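Putative Oleoyl-[acyl-carrier protein] thioesterase (Lactobacillus plantarum, PDB 2OWN) probably hydrolyses the thioester bond of oleoyl and related acyl groups carried on acyl-carrier protein, releasing the free fatty acid. Local coordinates at residues L49-E54 with P132-P137; F95-F100 with Y112-W117; K164-R169 with V219-N224; V234-L239 with V250-R255. All coordinates share one frame; numbering follows the deposited sequence.

How the interactions relate
Interactions 2 and 4 are buried pairings of antiparallel hairpin strands, one in each of the two HotDog-family halves. Both combine backbone bonds with side-chain hydroxyl bonds. Interaction 3 is also an antiparallel pairing, but only partly buried, and it faces the second subunit through a sulfate. It touches interaction 4, since strands 218-227 and 233-241 are neighbours: His222 N meets Leu239 O at 2.8 Å. Interaction 1 differs in kind. It joins the link between two helices to 132-137 at the periphery, its centre about 21 Å from the centre of the chain, by van der Waals contact without a hydrogen bond. Along the chain, interaction 2 is nested inside the loop that interaction 1 closes.

Interaction 1 of 4, residues L49-E54 with P132-P137; sequences LGLTTE and PELVAP
Two leucines from 49-54 close on the turn 132-137 by van der Waals contact, their methyls lying on side chains and on backbone carbonyls. No hydrogen bond crosses. Leu49 and Leu51 have nearly the same shape. In each, CG lies anti to the carbonyl carbon, with chi1 -62° in Leu49 and -58° in Leu51. This aims both isobutyl groups at the other segment. Leu51 does most of the work. Leu51 CD1 rests on the backbone, 3.2 Å from Leu134 O, and also meets Pro137 CG at 3.9 Å and lies against Pro137 CB. Leu51 CD2 faces Leu134 CD2 at 4.1 Å, tip to tip. Leu51 thus sits between Leu134 and Pro137, and crosses the proline at about a right angle. Leu49 meets the same proline at CB and at its carbonyl. Leu49 CB is 3.9 Å from Pro137 CB, and Leu49 CD1 lies 3.4 Å from Pro137 O. Pro137 CB is therefore shared by both leucines. Between them, Gly50 ends the preceding helix with a positive phi of 97°, in a Schellman motif. Leu51 is the centre of an inverse gamma turn, whose bond from Thr52 N to Gly50 O is weak. Tyr138 also touches Leu51. Leu134 reaches on to Val61, Met55 and Val56, which ties the turn to strand 61-72 and helix 53-58. The side chain of Leu51 lies about 6 Å from an unidentified bound molecule, which may mark a pocket. The arrangement is a Schellman C-cap, followed by Thr52 as the N-cap of helix 53-58, at the end of the long helix of the N-terminal HotDog domain.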
# COMPACT_ATOMS: atom_id res chain seq x y z
N LEU B 49 -13.79 20.83 -8.54
CA LEU B 49 -15.09 21.26 -9.13
C LEU B 49 -16.27 21.34 -8.11
O LEU B 49 -17.36 21.77 -8.50
CB LEU B 49 -15.49 20.31 -10.28
CG LEU B 49 -14.55 20.23 -11.48
CD1 LEU B 49 -14.89 19.03 -12.37
CD2 LEU B 49 -14.57 21.54 -12.27
N GLY B 50 -16.05 20.95 -6.85
CA GLY B 50 -17.07 20.93 -5.80
C GLY B 50 -17.73 19.57 -5.57
O GLY B 50 -18.40 19.41 -4.56
N LEU B 51 -17.53 18.59 -6.47
CA LEU B 51 -18.11 17.23 -6.39
C LEU B 51 -17.36 16.31 -5.40
O LEU B 51 -16.75 15.30 -5.80
CB LEU B 51 -18.19 16.60 -7.80
CG LEU B 51 -18.99 17.34 -8.88
CD1 LEU B 51 -18.72 16.73 -10.25
CD2 LEU B 51 -20.47 17.33 -8.55
N THR B 52 -17.43 16.64 -4.11
CA THR B 52 -16.79 15.84 -3.05
C THR B 52 -17.62 14.59 -2.74
O THR B 52 -18.76 14.45 -3.22
CB THR B 52 -16.61 16.66 -1.74
OG1 THR B 52 -17.88 17.11 -1.26
CG2 THR B 52 -15.71 17.87 -1.98
N THR B 53 -17.03 13.67 -1.96
CA THR B 53 -17.72 12.43 -1.54
C THR B 53 -18.95 12.70 -0.63
O THR B 53 -19.92 11.93 -0.67
CB THR B 53 -16.77 11.43 -0.84
OG1 THR B 53 -16.13 12.10 0.26
CG2 THR B 53 -15.71 10.93 -1.81
N GLU B 54 -18.91 13.80 0.15
CA GLU B 54 -20.02 14.21 1.04
C GLU B 54 -21.25 14.70 0.26
O GLU B 54 -22.36 14.22 0.53
CB GLU B 54 -19.58 15.29 2.03
N PRO B 132 -27.56 14.68 -14.03
CA PRO B 132 -26.68 15.60 -14.81
C PRO B 132 -25.90 16.65 -13.98
O PRO B 132 -24.85 17.09 -14.45
CB PRO B 132 -27.65 16.25 -15.81
CG PRO B 132 -28.97 16.12 -15.20
CD PRO B 132 -28.96 14.82 -14.47
N GLU B 133 -26.40 17.05 -12.80
CA GLU B 133 -25.71 18.00 -11.89
C GLU B 133 -24.36 17.44 -11.36
O GLU B 133 -23.42 18.21 -11.19
CB GLU B 133 -26.60 18.45 -10.71
CG GLU B 133 -27.05 17.33 -9.72
CD GLU B 133 -27.96 17.82 -8.59
OE1 GLU B 133 -28.15 19.04 -8.40
OE2 GLU B 133 -28.49 16.95 -7.87
N LEU B 134 -24.31 16.13 -11.10
CA LEU B 134 -23.08 15.44 -10.62
C LEU B 134 -22.05 15.11 -11.75
O LEU B 134 -20.93 14.71 -11.42
CB LEU B 134 -23.44 14.16 -9.84
CG LEU B 134 -24.41 14.31 -8.66
CD1 LEU B 134 -24.66 12.96 -8.02
CD2 LEU B 134 -23.93 15.31 -7.60
N VAL B 135 -22.44 15.24 -13.03
CA VAL B 135 -21.59 15.02 -14.23
C VAL B 135 -21.26 16.33 -15.00
O VAL B 135 -20.17 16.41 -15.58
CB VAL B 135 -22.23 13.94 -15.16
CG1 VAL B 135 -21.38 13.65 -16.39
CG2 VAL B 135 -22.41 12.65 -14.39
N ALA B 136 -22.19 17.30 -15.03
CA ALA B 136 -22.03 18.63 -15.72
C ALA B 136 -20.70 19.38 -15.48
O ALA B 136 -20.12 19.84 -16.47
CB ALA B 136 -23.22 19.58 -15.42
N PRO B 137 -20.23 19.51 -14.20
CA PRO B 137 -18.92 20.15 -13.90
C PRO B 137 -17.69 19.55 -14.64
O PRO B 137 -16.74 20.28 -14.88
CB PRO B 137 -18.79 19.98 -12.38
CG PRO B 137 -20.16 19.93 -11.90
CD PRO B 137 -20.91 19.14 -12.94

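Interaction 2 of 4, residues F95-F100 with Y112-W117; sequences FAYREF and YITSIW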
# COMPACT_ATOMS: atom_id res chain seq x y z
N PHE B 95 -24.82 4.80 -17.62
CA PHE B 95 -23.34 4.62 -17.63
C PHE B 95 -22.53 5.90 -17.95
O PHE B 95 -22.94 6.69 -18.80
CB PHE B 95 -22.95 3.53 -18.63
CG PHE B 95 -23.69 2.24 -18.43
CD1 PHE B 95 -23.26 1.30 -17.47
CD2 PHE B 95 -24.85 1.95 -19.19
CE1 PHE B 95 -23.97 0.08 -17.26
CE2 PHE B 95 -25.58 0.73 -19.00
CZ PHE B 95 -25.13 -0.21 -18.03
N ALA B 96 -21.40 6.07 -17.25
CA ALA B 96 -20.46 7.20 -17.40
C ALA B 96 -19.11 6.65 -17.90
O ALA B 96 -18.60 5.71 -17.31
CB ALA B 96 -20.27 7.92 -16.08
N TYR B 97 -18.55 7.26 -18.95
CA TYR B 97 -17.27 6.87 -19.58
C TYR B 97 -16.14 7.81 -19.09
O TYR B 97 -16.18 9.00 -19.41
CB TYR B 97 -17.41 6.88 -21.11
CG TYR B 97 -16.16 6.51 -21.88
CD1 TYR B 97 -15.63 5.20 -21.80
CD2 TYR B 97 -15.53 7.44 -22.75
CE1 TYR B 97 -14.45 4.83 -22.54
CE2 TYR B 97 -14.36 7.08 -23.50
CZ TYR B 97 -13.83 5.78 -23.39
OH TYR B 97 -12.72 5.44 -24.11
N ARG B 98 -15.16 7.26 -18.36
CA ARG B 98 -14.02 8.01 -17.80
C ARG B 98 -12.67 7.46 -18.29
O ARG B 98 -12.41 6.25 -18.18
CB ARG B 98 -14.11 7.99 -16.28
CG ARG B 98 -12.99 8.73 -15.51
CD ARG B 98 -13.35 8.95 -14.04
NE ARG B 98 -14.30 10.05 -13.93
CZ ARG B 98 -14.02 11.34 -13.69
NH1 ARG B 98 -12.77 11.80 -13.49
NH2 ARG B 98 -15.03 12.22 -13.64
N GLU B 99 -11.83 8.37 -18.81
CA GLU B 99 -10.49 8.08 -19.34
C GLU B 99 -9.38 8.62 -18.43
O GLU B 99 -9.57 9.67 -17.78
CB GLU B 99 -10.33 8.66 -20.73
CG GLU B 99 -11.15 7.95 -21.79
CD GLU B 99 -10.99 8.62 -23.12
OE1 GLU B 99 -11.73 9.58 -23.41
OE2 GLU B 99 -10.19 8.13 -23.93
N PHE B 100 -8.24 7.92 -18.40
CA PHE B 100 -7.04 8.30 -17.61
C PHE B 100 -5.77 8.05 -18.45
O PHE B 100 -5.72 7.05 -19.17
CB PHE B 100 -6.84 7.48 -16.32
CG PHE B 100 -8.07 7.30 -15.47
CD1 PHE B 100 -9.06 6.37 -15.84
CD2 PHE B 100 -8.18 7.94 -14.22
CE1 PHE B 100 -10.20 6.15 -15.03
CE2 PHE B 100 -9.33 7.71 -13.39
CZ PHE B 100 -10.34 6.81 -13.80
N TYR B 112 -2.66 3.87 -20.35
CA TYR B 112 -3.94 4.45 -20.81
C TYR B 112 -5.06 3.57 -20.26
O TYR B 112 -5.10 2.37 -20.58
CB TYR B 112 -3.97 4.57 -22.33
CG TYR B 112 -5.32 4.92 -22.93
CD1 TYR B 112 -5.94 6.16 -22.65
CD2 TYR B 112 -5.98 4.03 -23.81
CE1 TYR B 112 -7.20 6.50 -23.22
CE2 TYR B 112 -7.25 4.36 -24.40
CZ TYR B 112 -7.84 5.60 -24.09
OH TYR B 112 -9.05 5.93 -24.63
N ILE B 113 -5.94 4.16 -19.45
CA ILE B 113 -7.05 3.49 -18.80
C ILE B 113 -8.39 4.06 -19.26
O ILE B 113 -8.54 5.29 -19.33
CB ILE B 113 -6.99 3.60 -17.24
CG1 ILE B 113 -5.63 3.12 -16.70
CG2 ILE B 113 -8.15 2.84 -16.57
CD1 ILE B 113 -5.48 3.22 -15.17
N THR B 114 -9.30 3.16 -19.65
CA THR B 114 -10.69 3.49 -20.01
C THR B 114 -11.54 2.77 -18.95
O THR B 114 -11.11 1.74 -18.41
CB THR B 114 -11.10 3.09 -21.45
OG1 THR B 114 -11.02 1.68 -21.63
CG2 THR B 114 -10.20 3.79 -22.47
N SER B 115 -12.71 3.33 -18.64
CA SER B 115 -13.61 2.76 -17.62
C SER B 115 -15.08 3.15 -17.74
O SER B 115 -15.39 4.15 -18.36
CB SER B 115 -13.12 3.19 -16.23
OG SER B 115 -13.10 4.60 -16.16
N ILE B 116 -15.93 2.34 -17.09
CA ILE B 116 -17.39 2.52 -17.03
C ILE B 116 -17.78 2.61 -15.54
O ILE B 116 -17.31 1.79 -14.73
CB ILE B 116 -18.16 1.39 -17.75
CG1 ILE B 116 -17.77 1.28 -19.24
CG2 ILE B 116 -19.69 1.60 -17.66
CD1 ILE B 116 -18.09 2.50 -20.10
N TRP B 117 -18.62 3.60 -15.21
CA TRP B 117 -19.12 3.86 -13.85
C TRP B 117 -20.66 3.99 -13.85
O TRP B 117 -21.23 4.51 -14.81
CB TRP B 117 -18.53 5.16 -13.32
CG TRP B 117 -17.04 5.20 -13.18
CD1 TRP B 117 -16.12 5.39 -14.17
CD2 TRP B 117 -16.29 5.13 -11.96
NE1 TRP B 117 -14.85 5.39 -13.66
CE2 TRP B 117 -14.91 5.24 -12.30
CE3 TRP B 117 -16.64 4.96 -10.60
CZ2 TRP B 117 -13.87 5.20 -11.33
CZ3 TRP B 117 -15.60 4.92 -9.62
CH2 TRP B 117 -14.23 5.03 -10.00
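Ser115 OG is gripped by two hydrogen bonds. Ser115 OG donates to Arg98 O across the strands at 2.7 Å. Ser115 OG accepts from Trp117 NE1, two residues along its own strand, at 3.2 Å and with a bent N-H...O angle of 137°. Its chi1 of 59° puts OG between the backbone N and the carbonyl carbon, where it can serve both. Arg98 O takes the hydroxyl from above its carbonyl plane. The edge of the Phe100 ring also comes up to the hydroxyl, with Phe100 CE1 3.5 Å from Ser115 OG. On the same face, Trp117 NE1 lies 3.8 Å from Arg98 CB, so the arginine stem runs past the indole while its guanidinium plane stands almost perpendicular to the ring. The head of Arg98 goes on to a cation-pi contact with Tyr138 and a weak bond to Gln45. Phe100 and Ile113, on the same face, pack CD1 to CG2 at 3.7 Å, and both touch Ala38 of helix 31-48. The opposite face carries Glu99, and Tyr112 reaches across to it. Tyr112 OH donates to the anti lone pair of Glu99 OE2 at 2.6 Å, and OE1 is bound by Ser89. Both carboxylate oxygens are thus satisfied in a buried place. Tyr97 meets Ile116 CD1 at its ring edge. The backbone pairs Ala96 with Trp117 and Phe100 with Ile113, each by two hydrogen bonds. The strands form an antiparallel beta hairpin in the N-terminal HotDog domain, with one face laid against its long helix.

Interaction 3 of 4, residues K164-R169 with V219-N224; sequences KPYHVR and VTAHAN. With SO4 (sulfate ion), chain C.
Tyr166 and Val219 stand side by side on one face of two antiparallel strands, and Ala221 completes the group. Tyr166 has CG anti to the carbonyl carbon, chi1 -63°, so its ring leans along the strand pair toward Ala221. The methyl CB of Ala221 sits at the ring edge, 3.5 Å from Tyr166 CE2. Val219 meets the base of the tyrosine instead, with CG2 3.7 Å from Tyr166 CB. The other branch of Val219, CG1, faces Val168 CG2 at 4.1 Å, and these two valines cross at about a right angle. The ring of Tyr166 also stacks with Trp187, and its hydroxyl bonds Asp190. Lys164 starts on this same face but its chain leads off, and NZ binds Asp190 O. The pairs Lys164 with Ala221 and Tyr166 with Val219 have two backbone bonds each. That from Tyr166 N to Val219 O, 2.8 Å, is almost straight at 173°. His167 points away from 219-224 and reaches a sulfate, probably from the crystallisation liquor. His167 N binds SO4 O1 at 2.9 Å and His167 ND1 binds SO4 O4 at 3.0 Å, with the sulphur in the ring plane. Arg169 extends to the same ion, and its NH2 reaches O3 in a weak bond. His167 N of the second subunit also binds this sulfate, so the ion bridges the subunits, and the two Arg169 head groups lie close across the interface. Backbone N-H groups, ND1 and Arg169 thus form an anion site, and the ion probably offsets the charge of the close Arg169 pair.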
# COMPACT_ATOMS: atom_id res chain seq x y z
N LYS B 164 -6.03 -19.79 -4.75
CA LYS B 164 -5.54 -19.30 -3.44
C LYS B 164 -6.65 -18.55 -2.69
O LYS B 164 -7.36 -17.74 -3.33
CB LYS B 164 -4.34 -18.36 -3.55
CG LYS B 164 -3.04 -18.96 -4.06
CD LYS B 164 -1.93 -17.94 -3.88
CE LYS B 164 -0.60 -18.37 -4.43
NZ LYS B 164 0.37 -17.28 -4.15
N PRO B 165 -6.84 -18.82 -1.36
CA PRO B 165 -7.82 -18.06 -0.59
C PRO B 165 -7.16 -16.77 -0.05
O PRO B 165 -5.94 -16.74 0.20
CB PRO B 165 -8.18 -19.01 0.55
CG PRO B 165 -6.94 -19.76 0.81
CD PRO B 165 -6.21 -19.86 -0.51
N TYR B 166 -7.96 -15.71 0.07
CA TYR B 166 -7.54 -14.42 0.64
C TYR B 166 -8.65 -13.93 1.56
O TYR B 166 -9.83 -14.08 1.23
CB TYR B 166 -7.25 -13.36 -0.42
CG TYR B 166 -6.12 -13.70 -1.34
CD1 TYR B 166 -4.80 -13.34 -1.02
CD2 TYR B 166 -6.35 -14.40 -2.55
CE1 TYR B 166 -3.71 -13.66 -1.88
CE2 TYR B 166 -5.27 -14.72 -3.43
CZ TYR B 166 -3.96 -14.35 -3.08
OH TYR B 166 -2.94 -14.66 -3.92
N HIS B 167 -8.26 -13.36 2.70
CA HIS B 167 -9.18 -12.79 3.69
C HIS B 167 -9.14 -11.28 3.52
O HIS B 167 -8.06 -10.71 3.32
CB HIS B 167 -8.78 -13.21 5.10
CG HIS B 167 -8.83 -14.69 5.31
ND1 HIS B 167 -7.79 -15.52 4.97
CD2 HIS B 167 -9.80 -15.48 5.83
CE1 HIS B 167 -8.11 -16.77 5.26
NE2 HIS B 167 -9.33 -16.77 5.79
N VAL B 168 -10.32 -10.64 3.58
CA VAL B 168 -10.45 -9.18 3.44
C VAL B 168 -10.01 -8.58 4.78
O VAL B 168 -10.57 -8.93 5.82
CB VAL B 168 -11.88 -8.73 3.07
CG1 VAL B 168 -11.97 -7.21 2.91
CG2 VAL B 168 -12.31 -9.41 1.78
N ARG B 169 -9.01 -7.70 4.73
CA ARG B 169 -8.43 -7.04 5.92
C ARG B 169 -9.06 -5.71 6.24
O ARG B 169 -9.76 -5.13 5.40
CB ARG B 169 -6.94 -6.80 5.72
CG ARG B 169 -6.18 -8.05 5.56
CD ARG B 169 -4.80 -7.76 5.15
NE ARG B 169 -4.12 -9.01 4.93
CZ ARG B 169 -3.00 -9.19 4.23
NH1 ARG B 169 -2.34 -8.19 3.65
NH2 ARG B 169 -2.55 -10.42 4.12
N VAL B 219 -12.34 -14.43 0.26
CA VAL B 219 -12.44 -14.50 -1.20
C VAL B 219 -11.56 -15.67 -1.70
O VAL B 219 -10.55 -16.00 -1.06
CB VAL B 219 -12.08 -13.16 -1.94
CG1 VAL B 219 -12.85 -11.99 -1.33
CG2 VAL B 219 -10.61 -12.84 -1.90
N THR B 220 -11.98 -16.28 -2.81
CA THR B 220 -11.27 -17.39 -3.46
C THR B 220 -10.83 -16.83 -4.82
O THR B 220 -11.68 -16.47 -5.64
CB THR B 220 -12.17 -18.63 -3.62
OG1 THR B 220 -12.69 -19.00 -2.34
CG2 THR B 220 -11.39 -19.81 -4.20
N ALA B 221 -9.51 -16.73 -5.02
CA ALA B 221 -8.89 -16.20 -6.24
C ALA B 221 -8.44 -17.37 -7.10
O ALA B 221 -7.75 -18.25 -6.59
CB ALA B 221 -7.70 -15.31 -5.92
N HIS B 222 -8.84 -17.36 -8.37
CA HIS B 222 -8.49 -18.41 -9.34
C HIS B 222 -7.69 -17.79 -10.49
O HIS B 222 -7.90 -16.62 -10.80
CB HIS B 222 -9.72 -19.10 -9.90
CG HIS B 222 -10.63 -19.68 -8.86
ND1 HIS B 222 -10.39 -20.91 -8.28
CD2 HIS B 222 -11.79 -19.23 -8.33
CE1 HIS B 222 -11.36 -21.17 -7.41
NE2 HIS B 222 -12.22 -20.17 -7.43
N ALA B 223 -6.79 -18.57 -11.10
CA ALA B 223 -5.97 -18.13 -12.25
C ALA B 223 -5.54 -19.28 -13.17
O ALA B 223 -5.17 -20.36 -12.69
CB ALA B 223 -4.74 -17.34 -11.79
N ASN B 224 -5.65 -19.04 -14.49
CA ASN B 224 -5.24 -19.95 -15.57
C ASN B 224 -4.19 -19.23 -16.39
O ASN B 224 -4.48 -18.12 -16.86
CB ASN B 224 -6.41 -20.31 -16.51
CG ASN B 224 -7.44 -21.22 -15.86
OD1 ASN B 224 -7.10 -22.12 -15.11
ND2 ASN B 224 -8.70 -21.03 -16.23
S SO4 C . -4.33 -14.13 3.55
O1 SO4 C . -5.40 -13.24 3.15
O2 SO4 C . -3.89 -14.94 2.42
O3 SO4 C . -3.19 -13.40 4.03
O4 SO4 C . -4.82 -15.00 4.62

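Interaction 4 of 4, residues V234-L239 with V250-R255; sequences VTTSHL and VTIQWR
Strands 234-239 and 250-255 form an antiparallel beta hairpin in the C-terminal HotDog-family domain, and Trp254 runs along one face of it. Trp254 CB packs on Val234 CG2 at 3.8 Å. With chi1 -57°, CG lies beside the backbone N, and the indole turns toward Thr236. Trp254 CD1 comes next, 3.9 Å from Thr236 CG2. At the tip of the pyrrole ring, Trp254 NE1 donates to Thr236 OG1 at 3.1 Å, nearly in the ring plane and almost straight at 169°. One ring face carries Ile252 CG2, and Phe196 meets the indole edge-to-face. Thr236 OG1 has a second partner, His238 NE2 at 2.6 Å. A buried chain of three polar groups therefore runs tryptophan, threonine, histidine. The opposite face is held differently. Gln253 bends at chi2 and lies alongside Thr235, whose OG1 donates to a lone pair of Gln253 OE1 at 2.7 Å. The backbone pairs Val234 with Trp254, Thr236 with Ile252, and His238 with Val250, by two bonds each. Further along, one water binds Ser237 OG and Thr251 OG1, which also bonds Ile153 N, and the water donates to Val250 O at 2.9 Å.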
# COMPACT_ATOMS: atom_id res chain seq x y z
N VAL B 234 1.90 -14.04 -23.23
CA VAL B 234 1.08 -15.04 -22.54
C VAL B 234 -0.16 -14.31 -21.98
O VAL B 234 -0.14 -13.08 -21.80
CB VAL B 234 1.83 -15.79 -21.40
CG1 VAL B 234 3.00 -16.57 -21.96
CG2 VAL B 234 2.32 -14.83 -20.33
N THR B 235 -1.21 -15.08 -21.70
CA THR B 235 -2.48 -14.56 -21.16
C THR B 235 -2.80 -15.24 -19.84
O THR B 235 -2.57 -16.44 -19.72
CB THR B 235 -3.63 -14.82 -22.15
OG1 THR B 235 -3.25 -14.36 -23.45
CG2 THR B 235 -4.93 -14.12 -21.71
N THR B 236 -3.28 -14.47 -18.86
CA THR B 236 -3.75 -15.03 -17.57
C THR B 236 -5.23 -14.62 -17.43
O THR B 236 -5.57 -13.46 -17.63
CB THR B 236 -2.90 -14.67 -16.33
OG1 THR B 236 -3.01 -13.28 -16.04
CG2 THR B 236 -1.43 -15.08 -16.55
N SER B 237 -6.09 -15.61 -17.14
CA SER B 237 -7.53 -15.46 -16.95
C SER B 237 -7.74 -15.64 -15.46
O SER B 237 -7.36 -16.69 -14.93
CB SER B 237 -8.29 -16.52 -17.74
OG SER B 237 -9.69 -16.46 -17.52
N HIS B 238 -8.35 -14.66 -14.80
CA HIS B 238 -8.58 -14.64 -13.35
C HIS B 238 -10.05 -14.50 -12.97
O HIS B 238 -10.83 -13.90 -13.72
CB HIS B 238 -7.85 -13.45 -12.71
CG HIS B 238 -6.38 -13.40 -12.97
ND1 HIS B 238 -5.45 -13.68 -12.00
CD2 HIS B 238 -5.68 -13.07 -14.08
CE1 HIS B 238 -4.24 -13.54 -12.50
NE2 HIS B 238 -4.35 -13.17 -13.76
N LEU B 239 -10.38 -15.03 -11.78
CA LEU B 239 -11.72 -14.96 -11.18
C LEU B 239 -11.60 -14.83 -9.65
O LEU B 239 -10.88 -15.63 -9.04
CB LEU B 239 -12.58 -16.19 -11.52
CG LEU B 239 -13.99 -16.34 -10.89
CD1 LEU B 239 -14.89 -15.15 -11.22
CD2 LEU B 239 -14.65 -17.63 -11.33
N VAL B 250 -11.13 -11.01 -14.47
CA VAL B 250 -9.99 -10.29 -15.06
C VAL B 250 -9.16 -11.12 -16.05
O VAL B 250 -8.92 -12.31 -15.82
CB VAL B 250 -9.06 -9.71 -13.92
CG1 VAL B 250 -7.74 -9.07 -14.45
CG2 VAL B 250 -9.82 -8.71 -13.04
N THR B 251 -8.75 -10.47 -17.15
CA THR B 251 -7.87 -11.06 -18.16
C THR B 251 -6.67 -10.11 -18.30
O THR B 251 -6.88 -8.91 -18.52
CB THR B 251 -8.57 -11.36 -19.47
OG1 THR B 251 -9.57 -12.36 -19.23
CG2 THR B 251 -7.58 -11.91 -20.50
N ILE B 252 -5.46 -10.64 -18.16
CA ILE B 252 -4.21 -9.87 -18.26
C ILE B 252 -3.35 -10.43 -19.39
O ILE B 252 -3.18 -11.65 -19.49
CB ILE B 252 -3.40 -9.87 -16.93
CG1 ILE B 252 -4.24 -9.38 -15.75
CG2 ILE B 252 -2.12 -9.00 -17.05
CD1 ILE B 252 -3.52 -9.45 -14.40
N GLN B 253 -2.82 -9.53 -20.23
CA GLN B 253 -1.90 -9.85 -21.31
C GLN B 253 -0.52 -9.43 -20.79
O GLN B 253 -0.36 -8.30 -20.28
CB GLN B 253 -2.28 -9.13 -22.61
CG GLN B 253 -3.74 -9.36 -23.08
CD GLN B 253 -4.10 -10.82 -23.39
OE1 GLN B 253 -3.23 -11.68 -23.53
NE2 GLN B 253 -5.39 -11.09 -23.52
N TRP B 254 0.45 -10.35 -20.89
CA TRP B 254 1.82 -10.16 -20.43
C TRP B 254 2.85 -10.37 -21.52
O TRP B 254 2.59 -11.17 -22.40
CB TRP B 254 2.16 -11.20 -19.36
CG TRP B 254 1.31 -11.24 -18.17
CD1 TRP B 254 0.12 -11.89 -18.06
CD2 TRP B 254 1.60 -10.70 -16.87
NE1 TRP B 254 -0.36 -11.76 -16.79
CE2 TRP B 254 0.50 -11.02 -16.04
CE3 TRP B 254 2.67 -9.94 -16.34
CZ2 TRP B 254 0.44 -10.64 -14.67
CZ3 TRP B 254 2.61 -9.54 -14.98
CH2 TRP B 254 1.49 -9.90 -14.16
N ARG B 255 4.00 -9.71 -21.41
CA ARG B 255 5.13 -9.87 -22.35
C ARG B 255 6.16 -10.73 -21.61
O ARG B 255 6.56 -10.36 -20.51
CB ARG B 255 5.77 -8.55 -22.76
CG ARG B 255 6.81 -8.71 -23.88
CD ARG B 255 7.41 -7.40 -24.36
NE ARG B 255 8.29 -6.75 -23.38
CZ ARG B 255 7.96 -5.84 -22.45
NH1 ARG B 255 6.70 -5.40 -22.27
NH2 ARG B 255 8.93 -5.37 -21.64
O HOH W 1 -10.73 -13.98 -17.36